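Local atomic coordinates of prephenate dehydrogenase (Corynebacterium glutamicum ATCC 13032, PDB entry 3KTD), a protein that probably catalyses the NAD(P)+-dependent oxidative decarboxylation of prephenate, a step of tyrosine biosynthesis, as in other members of the prephenate/arogenate dehydrogenase family. Residues A[95-100]-A[118-123]; A[147-152]-A[166-171]; A[9-14]-A[71-76]. All blocks are in the same frame, centred on the assembly; numbering follows the deposited sequence.

Contact 1: A[95-100]-A[118-123]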
ATOM      1  N   ASN A  95     -15.721  36.664  13.401  1.00 35.60           N
ATOM      2  CA  ASN A  95     -16.165  35.554  12.557  1.00 35.50           C
ATOM      3  C   ASN A  95     -15.767  34.189  13.098  1.00 34.82           C
ATOM      4  O   ASN A  95     -14.712  34.045  13.708  1.00 34.85           O
ATOM      5  CB  ASN A  95     -15.594  35.678  11.146  1.00 35.30           C
ATOM      6  CG  ASN A  95     -16.099  36.880  10.433  1.00 35.46           C
ATOM      7  OD1 ASN A  95     -15.874  38.004  10.870  1.00 44.02           O
ATOM      8  ND2 ASN A  95     -16.806  36.665   9.335  1.00 34.78           N
ATOM      9  N   GLY A  96     -16.620  33.197  12.873  1.00 34.14           N
ATOM     10  CA  GLY A  96     -16.278  31.806  13.169  1.00 34.37           C
ATOM     11  C   GLY A  96     -15.370  31.271  12.064  1.00 33.71           C
ATOM     12  O   GLY A  96     -15.383  31.800  10.946  1.00 32.75           O
ATOM     13  N   PHE A  97     -14.577  30.239  12.360  1.00 33.25           N
ATOM     14  CA  PHE A  97     -13.676  29.694  11.354  1.00 33.56           C
ATOM     15  C   PHE A  97     -13.169  28.282  11.645  1.00 34.41           C
ATOM     16  O   PHE A  97     -13.071  27.867  12.795  1.00 34.45           O
ATOM     17  CB  PHE A  97     -12.479  30.632  11.162  1.00 33.06           C
ATOM     18  CG  PHE A  97     -11.610  30.746  12.364  1.00 34.44           C
ATOM     19  CD1 PHE A  97     -11.911  31.661  13.370  1.00 36.14           C
ATOM     20  CD2 PHE A  97     -10.487  29.932  12.504  1.00 33.98           C
ATOM     21  CE1 PHE A  97     -11.102  31.766  14.499  1.00 35.39           C
ATOM     22  CE2 PHE A  97      -9.674  30.024  13.624  1.00 33.94           C
ATOM     23  CZ  PHE A  97      -9.980  30.946  14.627  1.00 34.76           C
ATOM     24  N   THR A  98     -12.818  27.564  10.579  1.00 34.85           N
ATOM     25  CA  THR A  98     -12.312  26.206  10.684  1.00 35.08           C
ATOM     26  C   THR A  98     -11.106  26.006   9.773  1.00 35.79           C
ATOM     27  O   THR A  98     -10.873  26.810   8.876  1.00 37.35           O
ATOM     28  CB  THR A  98     -13.408  25.189  10.342  1.00 35.02           C
ATOM     29  OG1 THR A  98     -12.917  23.862  10.561  1.00 34.36           O
ATOM     30  CG2 THR A  98     -13.876  25.347   8.905  1.00 34.58           C
ATOM     31  N   ASP A  99     -10.333  24.953  10.025  1.00 35.74           N
ATOM     32  CA  ASP A  99      -9.155  24.631   9.214  1.00 36.36           C
ATOM     33  C   ASP A  99      -9.310  23.237   8.611  1.00 36.92           C
ATOM     34  O   ASP A  99     -10.287  22.558   8.880  1.00 37.30           O
ATOM     35  CB  ASP A  99      -7.881  24.687  10.055  1.00 36.32           C
ATOM     36  CG  ASP A  99      -7.692  23.454  10.920  1.00 36.23           C
ATOM     37  OD1 ASP A  99      -8.525  23.219  11.815  1.00 33.61           O
ATOM     38  OD2 ASP A  99      -6.697  22.729  10.708  1.00 39.66           O
ATOM     39  N   VAL A 100      -8.336  22.804   7.816  1.00 37.55           N
ATOM     40  CA  VAL A 100      -8.409  21.495   7.154  1.00 37.90           C
ATOM     41  C   VAL A 100      -7.149  20.624   7.328  1.00 39.24           C
ATOM     42  O   VAL A 100      -7.004  19.589   6.681  1.00 38.92           O
ATOM     43  CB  VAL A 100      -8.654  21.693   5.671  1.00 37.43           C
ATOM     44  CG1 VAL A 100      -9.930  22.506   5.461  1.00 35.48           C
ATOM     45  CG2 VAL A 100      -7.447  22.370   5.044  1.00 35.13           C
ATOM     46  N   HIS A 118     -12.744  30.826  21.108  1.00 35.69           N
ATOM     47  CA  HIS A 118     -14.188  31.047  21.169  1.00 36.38           C
ATOM     48  C   HIS A 118     -14.833  31.131  19.773  1.00 36.03           C
ATOM     49  O   HIS A 118     -16.051  31.144  19.669  1.00 36.08           O
ATOM     50  CB  HIS A 118     -14.517  32.289  22.021  1.00 36.90           C
ATOM     51  CG  HIS A 118     -14.231  32.108  23.486  1.00 39.95           C
ATOM     52  ND1 HIS A 118     -13.055  32.523  24.075  1.00 42.88           N
ATOM     53  CD2 HIS A 118     -14.959  31.533  24.474  1.00 42.91           C
ATOM     54  CE1 HIS A 118     -13.075  32.223  25.362  1.00 41.84           C
ATOM     55  NE2 HIS A 118     -14.218  31.618  25.629  1.00 41.90           N
ATOM     56  N   ARG A 119     -14.032  31.157  18.707  1.00 36.23           N
ATOM     57  CA  ARG A 119     -14.565  31.237  17.332  1.00 36.51           C
ATOM     58  C   ARG A 119     -14.091  30.120  16.380  1.00 35.91           C
ATOM     59  O   ARG A 119     -14.390  30.157  15.191  1.00 36.31           O
ATOM     60  CB  ARG A 119     -14.181  32.587  16.729  1.00 37.30           C
ATOM     61  CG  ARG A 119     -14.816  33.782  17.410  1.00 38.85           C
ATOM     62  CD  ARG A 119     -16.294  33.882  17.074  1.00 43.01           C
ATOM     63  NE  ARG A 119     -16.963  34.924  17.856  1.00 45.96           N
ATOM     64  CZ  ARG A 119     -17.626  34.723  18.996  1.00 45.05           C
ATOM     65  NH1 ARG A 119     -17.761  33.507  19.518  1.00 43.54           N
ATOM     66  NH2 ARG A 119     -18.176  35.755  19.614  1.00 46.64           N
ATOM     67  N   TYR A 120     -13.397  29.117  16.913  1.00 35.02           N
ATOM     68  CA  TYR A 120     -12.735  28.092  16.109  1.00 34.18           C
ATOM     69  C   TYR A 120     -13.342  26.706  16.228  1.00 33.83           C
ATOM     70  O   TYR A 120     -13.676  26.252  17.321  1.00 33.69           O
ATOM     71  CB  TYR A 120     -11.268  28.004  16.539  1.00 34.24           C
ATOM     72  CG  TYR A 120     -10.475  26.847  15.954  1.00 33.78           C
ATOM     73  CD1 TYR A 120     -10.239  26.754  14.586  1.00 35.52           C
ATOM     74  CD2 TYR A 120      -9.919  25.880  16.778  1.00 35.89           C
ATOM     75  CE1 TYR A 120      -9.493  25.712  14.057  1.00 36.71           C
ATOM     76  CE2 TYR A 120      -9.169  24.837  16.262  1.00 36.71           C
ATOM     77  CZ  TYR A 120      -8.961  24.759  14.905  1.00 38.09           C
ATOM     78  OH  TYR A 120      -8.231  23.719  14.402  1.00 40.62           O
ATOM     79  N   VAL A 121     -13.484  26.036  15.093  1.00 33.85           N
ATOM     80  CA  VAL A 121     -13.831  24.628  15.091  1.00 33.80           C
ATOM     81  C   VAL A 121     -12.864  23.885  14.176  1.00 33.67           C
ATOM     82  O   VAL A 121     -12.869  24.068  12.963  1.00 33.49           O
ATOM     83  CB  VAL A 121     -15.262  24.378  14.659  1.00 34.29           C
ATOM     84  CG1 VAL A 121     -15.562  22.866  14.750  1.00 30.81           C
ATOM     85  CG2 VAL A 121     -16.224  25.206  15.530  1.00 32.59           C
ATOM     86  N   GLY A 122     -12.018  23.055  14.771  1.00 33.61           N
ATOM     87  CA  GLY A 122     -11.071  22.278  14.003  1.00 33.70           C
ATOM     88  C   GLY A 122     -11.770  21.307  13.073  1.00 33.49           C
ATOM     89  O   GLY A 122     -12.825  20.758  13.395  1.00 32.63           O
ATOM     90  N   SER A 123     -11.206  21.119  11.892  1.00 33.72           N
ATOM     91  CA  SER A 123     -11.689  20.066  11.043  1.00 34.81           C
ATOM     92  C   SER A 123     -10.572  19.486  10.196  1.00 34.52           C
ATOM     93  O   SER A 123      -9.552  20.117   9.974  1.00 34.24           O
ATOM     94  CB  SER A 123     -12.827  20.565  10.173  1.00 35.73           C
ATOM     95  OG  SER A 123     -12.351  20.977   8.912  1.00 37.43           O
TER

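Contact 2: A[147-152]-A[166-171]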
ATOM      1  N   TRP A 147     -14.771  13.268   7.358  1.00 33.71           N
ATOM      2  CA  TRP A 147     -14.408  14.652   7.648  1.00 33.13           C
ATOM      3  C   TRP A 147     -14.476  14.783   9.163  1.00 31.63           C
ATOM      4  O   TRP A 147     -15.560  14.805   9.737  1.00 32.28           O
ATOM      5  CB  TRP A 147     -15.388  15.616   6.961  1.00 34.39           C
ATOM      6  CG  TRP A 147     -14.992  17.076   6.961  1.00 37.35           C
ATOM      7  CD1 TRP A 147     -14.652  17.828   8.038  1.00 40.10           C
ATOM      8  CD2 TRP A 147     -14.969  17.967   5.829  1.00 39.34           C
ATOM      9  NE1 TRP A 147     -14.380  19.118   7.648  1.00 42.79           N
ATOM     10  CE2 TRP A 147     -14.575  19.232   6.301  1.00 40.60           C
ATOM     11  CE3 TRP A 147     -15.227  17.813   4.463  1.00 39.81           C
ATOM     12  CZ2 TRP A 147     -14.426  20.339   5.461  1.00 39.43           C
ATOM     13  CZ3 TRP A 147     -15.085  18.923   3.625  1.00 37.72           C
ATOM     14  CH2 TRP A 147     -14.685  20.160   4.128  1.00 38.73           C
ATOM     15  N   VAL A 148     -13.322  14.836   9.817  1.00 30.31           N
ATOM     16  CA  VAL A 148     -13.300  15.012  11.258  1.00 29.82           C
ATOM     17  C   VAL A 148     -13.674  16.459  11.619  1.00 30.11           C
ATOM     18  O   VAL A 148     -13.216  17.403  10.977  1.00 29.21           O
ATOM     19  CB  VAL A 148     -11.926  14.679  11.865  1.00 29.63           C
ATOM     20  CG1 VAL A 148     -11.911  14.985  13.375  1.00 24.89           C
ATOM     21  CG2 VAL A 148     -11.562  13.222  11.587  1.00 28.28           C
ATOM     22  N   VAL A 149     -14.534  16.608  12.621  1.00 30.51           N
ATOM     23  CA  VAL A 149     -14.863  17.915  13.183  1.00 31.53           C
ATOM     24  C   VAL A 149     -14.610  17.850  14.684  1.00 32.26           C
ATOM     25  O   VAL A 149     -15.134  16.974  15.364  1.00 32.68           O
ATOM     26  CB  VAL A 149     -16.319  18.312  12.921  1.00 31.25           C
ATOM     27  CG1 VAL A 149     -16.669  19.570  13.700  1.00 30.08           C
ATOM     28  CG2 VAL A 149     -16.536  18.513  11.440  1.00 29.18           C
ATOM     29  N   THR A 150     -13.811  18.779  15.197  1.00 32.62           N
ATOM     30  CA  THR A 150     -13.452  18.780  16.607  1.00 32.77           C
ATOM     31  C   THR A 150     -14.506  19.425  17.503  1.00 32.43           C
ATOM     32  O   THR A 150     -15.451  20.055  17.028  1.00 31.73           O
ATOM     33  CB  THR A 150     -12.120  19.485  16.825  1.00 33.41           C
ATOM     34  OG1 THR A 150     -12.224  20.838  16.358  1.00 34.38           O
ATOM     35  CG2 THR A 150     -11.010  18.749  16.076  1.00 30.84           C
ATOM     36  N   PHE A 151     -14.325  19.230  18.806  1.00 32.78           N
ATOM     37  CA  PHE A 151     -15.235  19.744  19.827  1.00 32.85           C
ATOM     38  C   PHE A 151     -14.553  19.878  21.199  1.00 33.33           C
ATOM     39  O   PHE A 151     -15.190  19.701  22.231  1.00 33.51           O
ATOM     40  CB  PHE A 151     -16.475  18.833  19.937  1.00 32.46           C
ATOM     41  CG  PHE A 151     -16.167  17.409  20.361  1.00 32.50           C
ATOM     42  CD1 PHE A 151     -15.810  16.448  19.423  1.00 34.05           C
ATOM     43  CD2 PHE A 151     -16.260  17.027  21.691  1.00 32.78           C
ATOM     44  CE1 PHE A 151     -15.534  15.140  19.813  1.00 34.87           C
ATOM     45  CE2 PHE A 151     -15.983  15.721  22.088  1.00 32.86           C
ATOM     46  CZ  PHE A 151     -15.619  14.779  21.150  1.00 34.35           C
ATOM     47  N   ASP A 152     -13.270  20.221  21.220  1.00 33.97           N
ATOM     48  CA  ASP A 152     -12.530  20.283  22.487  1.00 34.74           C
ATOM     49  C   ASP A 152     -13.098  21.330  23.448  1.00 35.04           C
ATOM     50  O   ASP A 152     -13.111  21.114  24.663  1.00 34.63           O
ATOM     51  CB  ASP A 152     -11.041  20.577  22.257  1.00 35.01           C
ATOM     52  CG  ASP A 152     -10.375  19.561  21.352  1.00 36.17           C
ATOM     53  OD1 ASP A 152     -10.604  19.621  20.122  1.00 37.06           O
ATOM     54  OD2 ASP A 152      -9.604  18.724  21.871  1.00 39.29           O
ATOM     55  N   SER A 166     -23.145  27.381  17.601  1.00 35.71           N
ATOM     56  CA  SER A 166     -23.659  27.773  16.288  1.00 34.67           C
ATOM     57  C   SER A 166     -22.621  27.640  15.165  1.00 34.30           C
ATOM     58  O   SER A 166     -22.965  27.275  14.041  1.00 34.29           O
ATOM     59  CB  SER A 166     -24.180  29.213  16.352  1.00 34.47           C
ATOM     60  OG  SER A 166     -24.436  29.725  15.065  1.00 31.96           O
ATOM     61  N   ILE A 167     -21.366  27.970  15.461  1.00 33.93           N
ATOM     62  CA  ILE A 167     -20.277  27.821  14.489  1.00 33.50           C
ATOM     63  C   ILE A 167     -20.027  26.333  14.240  1.00 33.41           C
ATOM     64  O   ILE A 167     -19.892  25.887  13.099  1.00 32.61           O
ATOM     65  CB  ILE A 167     -18.974  28.460  14.984  1.00 33.31           C
ATOM     66  CG1 ILE A 167     -19.111  29.983  15.041  1.00 33.57           C
ATOM     67  CG2 ILE A 167     -17.817  28.094  14.064  1.00 31.95           C
ATOM     68  CD1 ILE A 167     -17.983  30.661  15.804  1.00 30.23           C
ATOM     69  N   TRP A 168     -19.989  25.570  15.323  1.00 33.91           N
ATOM     70  CA  TRP A 168     -19.777  24.132  15.232  1.00 35.22           C
ATOM     71  C   TRP A 168     -20.818  23.477  14.331  1.00 35.96           C
ATOM     72  O   TRP A 168     -20.467  22.661  13.480  1.00 36.59           O
ATOM     73  CB  TRP A 168     -19.815  23.508  16.624  1.00 35.23           C
ATOM     74  CG  TRP A 168     -19.600  22.048  16.627  1.00 34.06           C
ATOM     75  CD1 TRP A 168     -18.413  21.396  16.725  1.00 33.98           C
ATOM     76  CD2 TRP A 168     -20.609  21.041  16.551  1.00 32.81           C
ATOM     77  NE1 TRP A 168     -18.618  20.040  16.709  1.00 32.77           N
ATOM     78  CE2 TRP A 168     -19.959  19.797  16.602  1.00 29.10           C
ATOM     79  CE3 TRP A 168     -22.004  21.072  16.442  1.00 34.87           C
ATOM     80  CZ2 TRP A 168     -20.648  18.594  16.545  1.00 31.05           C
ATOM     81  CZ3 TRP A 168     -22.696  19.868  16.387  1.00 32.17           C
ATOM     82  CH2 TRP A 168     -22.014  18.647  16.439  1.00 32.62           C
ATOM     83  N   LYS A 169     -22.086  23.842  14.511  1.00 36.00           N
ATOM     84  CA  LYS A 169     -23.162  23.296  13.687  1.00 36.05           C
ATOM     85  C   LYS A 169     -22.922  23.563  12.205  1.00 35.87           C
ATOM     86  O   LYS A 169     -22.907  22.622  11.407  1.00 37.05           O
ATOM     87  CB  LYS A 169     -24.525  23.828  14.125  1.00 36.28           C
ATOM     88  CG  LYS A 169     -25.011  23.178  15.419  1.00 38.40           C
ATOM     89  CD  LYS A 169     -26.478  23.491  15.774  1.00 38.57           C
ATOM     90  CE  LYS A 169     -26.664  24.811  16.512  1.00 37.15           C
ATOM     91  NZ  LYS A 169     -27.998  24.830  17.159  1.00 35.13           N
ATOM     92  N   ASP A 170     -22.698  24.821  11.837  1.00 34.36           N
ATOM     93  CA  ASP A 170     -22.442  25.151  10.433  1.00 33.87           C
ATOM     94  C   ASP A 170     -21.267  24.344   9.825  1.00 33.83           C
ATOM     95  O   ASP A 170     -21.330  23.933   8.673  1.00 33.92           O
ATOM     96  CB  ASP A 170     -22.209  26.656  10.256  1.00 33.44           C
ATOM     97  CG  ASP A 170     -23.510  27.470  10.256  1.00 34.06           C
ATOM     98  OD1 ASP A 170     -24.608  26.917  10.016  1.00 34.20           O
ATOM     99  OD2 ASP A 170     -23.429  28.692  10.476  1.00 36.18           O
ATOM    100  N   VAL A 171     -20.216  24.098  10.598  1.00 33.12           N
ATOM    101  CA  VAL A 171     -19.081  23.336  10.093  1.00 33.02           C
ATOM    102  C   VAL A 171     -19.514  21.910   9.777  1.00 33.99           C
ATOM    103  O   VAL A 171     -19.121  21.339   8.759  1.00 34.33           O
ATOM    104  CB  VAL A 171     -17.902  23.311  11.100  1.00 33.05           C
ATOM    105  CG1 VAL A 171     -16.894  22.231  10.731  1.00 30.98           C
ATOM    106  CG2 VAL A 171     -17.234  24.682  11.178  1.00 28.52           C
TER

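Contact 3: A[9-14]-A[71-76]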
ATOM      1  N   ARG A   9     -24.724  30.314   7.497  1.00 38.92           N
ATOM      2  CA  ARG A   9     -23.801  31.373   7.094  1.00 38.36           C
ATOM      3  C   ARG A   9     -23.270  31.106   5.699  1.00 38.45           C
ATOM      4  O   ARG A   9     -23.167  29.950   5.289  1.00 39.05           O
ATOM      5  CB  ARG A   9     -22.595  31.418   8.027  1.00 37.74           C
ATOM      6  CG  ARG A   9     -22.876  31.779   9.457  1.00 38.42           C
ATOM      7  CD  ARG A   9     -21.616  31.583  10.291  1.00 39.92           C
ATOM      8  NE  ARG A   9     -21.708  32.167  11.630  1.00 40.52           N
ATOM      9  CZ  ARG A   9     -22.303  31.596  12.678  1.00 40.42           C
ATOM     10  NH1 ARG A   9     -22.891  30.404  12.575  1.00 40.46           N
ATOM     11  NH2 ARG A   9     -22.316  32.230  13.844  1.00 40.45           N
ATOM     12  N   PRO A  10     -22.918  32.173   4.961  1.00 38.24           N
ATOM     13  CA  PRO A  10     -22.197  31.952   3.707  1.00 38.01           C
ATOM     14  C   PRO A  10     -20.777  31.474   4.044  1.00 36.84           C
ATOM     15  O   PRO A  10     -20.197  31.951   5.029  1.00 36.69           O
ATOM     16  CB  PRO A  10     -22.175  33.339   3.063  1.00 38.41           C
ATOM     17  CG  PRO A  10     -22.283  34.291   4.217  1.00 38.04           C
ATOM     18  CD  PRO A  10     -23.158  33.606   5.219  1.00 38.07           C
ATOM     19  N   VAL A  11     -20.248  30.522   3.273  1.00 35.39           N
ATOM     20  CA  VAL A  11     -18.906  29.979   3.525  1.00 34.18           C
ATOM     21  C   VAL A  11     -17.862  30.800   2.772  1.00 33.20           C
ATOM     22  O   VAL A  11     -18.055  31.128   1.604  1.00 32.94           O
ATOM     23  CB  VAL A  11     -18.800  28.491   3.117  1.00 34.19           C
ATOM     24  CG1 VAL A  11     -17.379  27.993   3.266  1.00 34.41           C
ATOM     25  CG2 VAL A  11     -19.732  27.639   3.951  1.00 32.99           C
ATOM     26  N   CYS A  12     -16.762  31.125   3.452  1.00 32.52           N
ATOM     27  CA  CYS A  12     -15.655  31.904   2.875  1.00 32.18           C
ATOM     28  C   CYS A  12     -14.338  31.098   2.905  1.00 32.02           C
ATOM     29  O   CYS A  12     -13.700  30.988   3.957  1.00 31.62           O
ATOM     30  CB  CYS A  12     -15.501  33.219   3.639  1.00 31.75           C
ATOM     31  SG  CYS A  12     -14.150  34.287   3.094  1.00 32.65           S
ATOM     32  N   ILE A  13     -13.929  30.560   1.752  1.00 31.88           N
ATOM     33  CA  ILE A  13     -12.751  29.670   1.676  1.00 32.03           C
ATOM     34  C   ILE A  13     -11.444  30.416   1.369  1.00 32.36           C
ATOM     35  O   ILE A  13     -11.310  31.048   0.319  1.00 33.04           O
ATOM     36  CB  ILE A  13     -12.944  28.561   0.613  1.00 31.46           C
ATOM     37  CG1 ILE A  13     -14.232  27.780   0.865  1.00 30.76           C
ATOM     38  CG2 ILE A  13     -11.770  27.600   0.640  1.00 33.53           C
ATOM     39  CD1 ILE A  13     -14.642  26.883  -0.261  1.00 26.81           C
ATOM     40  N   LEU A  14     -10.486  30.333   2.288  1.00 31.96           N
ATOM     41  CA  LEU A  14      -9.190  30.976   2.115  1.00 32.30           C
ATOM     42  C   LEU A  14      -8.184  29.914   1.672  1.00 33.13           C
ATOM     43  O   LEU A  14      -7.823  29.007   2.435  1.00 33.27           O
ATOM     44  CB  LEU A  14      -8.763  31.677   3.402  1.00 32.33           C
ATOM     45  CG  LEU A  14      -9.269  33.114   3.626  1.00 33.82           C
ATOM     46  CD1 LEU A  14     -10.617  33.409   2.969  1.00 32.27           C
ATOM     47  CD2 LEU A  14      -9.314  33.429   5.126  1.00 33.19           C
ATOM     48  N   LEU A  71     -18.625  31.840   7.614  1.00 33.85           N
ATOM     49  CA  LEU A  71     -17.786  30.811   8.201  1.00 33.92           C
ATOM     50  C   LEU A  71     -16.537  30.794   7.335  1.00 33.92           C
ATOM     51  O   LEU A  71     -16.639  30.626   6.128  1.00 33.69           O
ATOM     52  CB  LEU A  71     -18.488  29.463   8.170  1.00 33.81           C
ATOM     53  CG  LEU A  71     -17.661  28.263   8.625  1.00 33.97           C
ATOM     54  CD1 LEU A  71     -17.252  28.376  10.073  1.00 29.73           C
ATOM     55  CD2 LEU A  71     -18.463  26.990   8.375  1.00 37.10           C
ATOM     56  N   ILE A  72     -15.372  31.006   7.942  1.00 34.24           N
ATOM     57  CA  ILE A  72     -14.117  31.081   7.198  1.00 34.81           C
ATOM     58  C   ILE A  72     -13.380  29.742   7.233  1.00 35.81           C
ATOM     59  O   ILE A  72     -13.070  29.232   8.309  1.00 36.35           O
ATOM     60  CB  ILE A  72     -13.183  32.163   7.775  1.00 34.60           C
ATOM     61  CG1 ILE A  72     -13.863  33.532   7.758  1.00 35.70           C
ATOM     62  CG2 ILE A  72     -11.883  32.221   6.993  1.00 33.73           C
ATOM     63  CD1 ILE A  72     -12.974  34.669   8.243  1.00 34.58           C
ATOM     64  N   VAL A  73     -13.094  29.172   6.067  1.00 35.78           N
ATOM     65  CA  VAL A  73     -12.355  27.916   6.003  1.00 35.74           C
ATOM     66  C   VAL A  73     -10.904  28.213   5.644  1.00 35.76           C
ATOM     67  O   VAL A  73     -10.624  28.758   4.574  1.00 36.01           O
ATOM     68  CB  VAL A  73     -12.951  26.958   4.951  1.00 35.83           C
ATOM     69  CG1 VAL A  73     -12.083  25.715   4.814  1.00 35.11           C
ATOM     70  CG2 VAL A  73     -14.379  26.577   5.309  1.00 35.58           C
ATOM     71  N   LEU A  74      -9.978  27.882   6.536  1.00 35.44           N
ATOM     72  CA  LEU A  74      -8.566  28.076   6.232  1.00 35.06           C
ATOM     73  C   LEU A  74      -8.084  26.804   5.548  1.00 34.96           C
ATOM     74  O   LEU A  74      -7.689  25.843   6.205  1.00 34.16           O
ATOM     75  CB  LEU A  74      -7.753  28.398   7.488  1.00 34.91           C
ATOM     76  CG  LEU A  74      -8.301  29.521   8.378  1.00 34.05           C
ATOM     77  CD1 LEU A  74      -7.250  29.924   9.412  1.00 33.73           C
ATOM     78  CD2 LEU A  74      -8.733  30.726   7.571  1.00 30.67           C
ATOM     79  N   ALA A  75      -8.155  26.819   4.216  1.00 35.53           N
ATOM     80  CA  ALA A  75      -7.794  25.685   3.359  1.00 35.02           C
ATOM     81  C   ALA A  75      -6.368  25.845   2.841  1.00 35.05           C
ATOM     82  O   ALA A  75      -6.124  25.922   1.634  1.00 35.09           O
ATOM     83  CB  ALA A  75      -8.780  25.583   2.194  1.00 34.41           C
ATOM     84  N   VAL A  76      -5.429  25.889   3.776  1.00 35.58           N
ATOM     85  CA  VAL A  76      -4.019  26.068   3.462  1.00 36.08           C
ATOM     86  C   VAL A  76      -3.170  25.027   4.191  1.00 37.43           C
ATOM     87  O   VAL A  76      -3.666  24.330   5.080  1.00 37.67           O
ATOM     88  CB  VAL A  76      -3.574  27.487   3.838  1.00 35.66           C
ATOM     89  CG1 VAL A  76      -4.340  28.517   3.004  1.00 31.85           C
ATOM     90  CG2 VAL A  76      -3.775  27.728   5.322  1.00 35.13           C
TER

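Contact 1: A[95-100]-A[118-123]
Strands 97-99 and 120-125 run side by side in the same direction, joined at the start by two backbone bonds: F97 N gives its hydrogen to R119 O at 2.8 Å, nearly along the C=O axis, and V121 N returns one to F97 O at 3.0 Å in the carbonyl plane. On the face that Y120 shares with F97, the tyrosine can be followed outward. Its CG lies anti to the backbone N (chi1 171°). Y120 CB sits off-centre against the F97 ring, 4.2 Å from the ring centroid, in a CH-pi contact, while Y120 CA lies over the middle of the same face. Farther out, Y120 CD1 meets F97 CE2 at 3.5 Å, the two rings inclined obliquely with planes 37° apart. CE1 and CZ then pass alongside D99 OD1, and the hydroxyl at the tip donates to that oxygen, Y120 OH to D99 OD1 measuring 2.7 Å and arriving from above the carboxylate plane. On the face of T98 and V121, T98 OG1, anti to its backbone N, donates to V121 O; farther along, S123 OG donates to D99 O at 2.6 Å, both nearly along the C=O axis. D99 folds its carboxylate into the crowded position between N and carbonyl carbon (chi1 78°), where S123 N adds a weak bond to OD1 and K104 forms a salt bridge with OD2, which also accepts from V101 N. V107, Y108 and V111 of helix 105-113 pack on Y120. Beyond V121, hydroxyl and carboxylate links thus take over from the backbone bonds, and the buried D99 charge, shared among a lysine, a phenol and backbone N-H groups, is probably kept ionised by them.

Contact 2: A[147-152]-A[166-171]
Helix 162-177 packs against strand 146-149 and the loop that leaves it, and meets them through one side of its surface. I167 does not meet segment 147-152 but rests on V121 of strand 120-125. W168 follows, one residue on, and makes the main reach: with CG anti to the backbone N (chi1 180°) and the indole plane set roughly perpendicular by chi2 (90°), the pyrrole end of the ring projects to the strand. V149 CG1 approaches this end obliquely, 3.6 Å from W168 NE1 and 3.9 Å from W168 CD1. T150 O lies at the indole edge, in the ring plane, 3.2 Å from W168 NE1. F151 brings only its CB near, at 4.1 Å from W168 NE1, because its crowded first torsion (chi1 62°) leads the phenyl ring away to L328, I329 and E332 of helix 324-334. That helix also touches W168 through L328, and the rings of W164 and W324 meet the same indole. D170 forms a salt bridge with R9 instead. At V171, a turn after W168, CG1 stands anti to the backbone N and meets V149 CG2 at 3.8 Å, the two valines sliding past each other in opposite directions. V149 thus meets both helix residues, CG1 on the indole and CG2 nearest V171, while V121 packs beside them from strand 120-125. The helix is the connection of the beta-alpha-beta crossover from strand 146-149 to its parallel neighbour 181-184 in the nucleotide-binding domain, and packs on the strand it leaves.

Contact 3: A[9-14]-A[71-76]
L14 lays its CD2 methyl against I72 CG2 at 3.4 Å and, with the same methyl, against L74 CD2 at 3.7 Å. The two leucines lie side by side and point the same way, whereas L14 crosses I72 obliquely. C12 and I72 share this face, and T61, L62 and A65 of helix 58-67 pack over C12 and L14. On the face of V11, I13, L71 and V73, V11 CG1 touches V73 CG2 at 3.9 Å across the strand gap, and I13 CG2 meets the methyl of A75 just past the strand end. L23, L24 and L27 of helix 18-29 and M174 of helix 162-177 close that side. Five backbone bonds hold the parallel pair in unbroken alternation, V11 facing L71 through to L14 facing L74. C12 N to L71 O, at 2.7 Å, and L14 N to V73 O, at 2.8 Å, run nearly along the C=O axis; V73 N approaches C12 O from above the carbonyl plane. The axes diverge by 22°. Before the strand, R9 lays its extended chain past L71 N and forms salt bridges with D170 (through NH1) and D69 (through NE). Neighbouring parallel strands sandwiched between helices, the first leading into a GxGxxG-like sequence (G15, G17, G20) that spans the turn and the start of helix 18-29 and is touched by A75, are characteristic of the Rossmann fold and consistent with a dinucleotide-binding role, as in relatives.

In the fold
All three contacts are largely buried around one mixed sheet, contact 3 partly exposed at its ends. Contacts 1 and 3 pair parallel strands and adjoin, since T98 bonds through its backbone to I72 and L74; contact 2 sets a helix against the strand antiparallel to 120-125. Helix 162-177 is common to all: W168 and V171 serve contact 2, V171 packs on T98 and I167 and W168 on V121 in contact 1, I167 and V171 pack on L71 of contact 3, and D170 receives R9. Contact 3, with its regular backbone ladder and apolar side chains, differs from the strand pair of contact 1, where side-chain hydroxyls and a carboxylate take over, and from contact 2, which is almost wholly apolar.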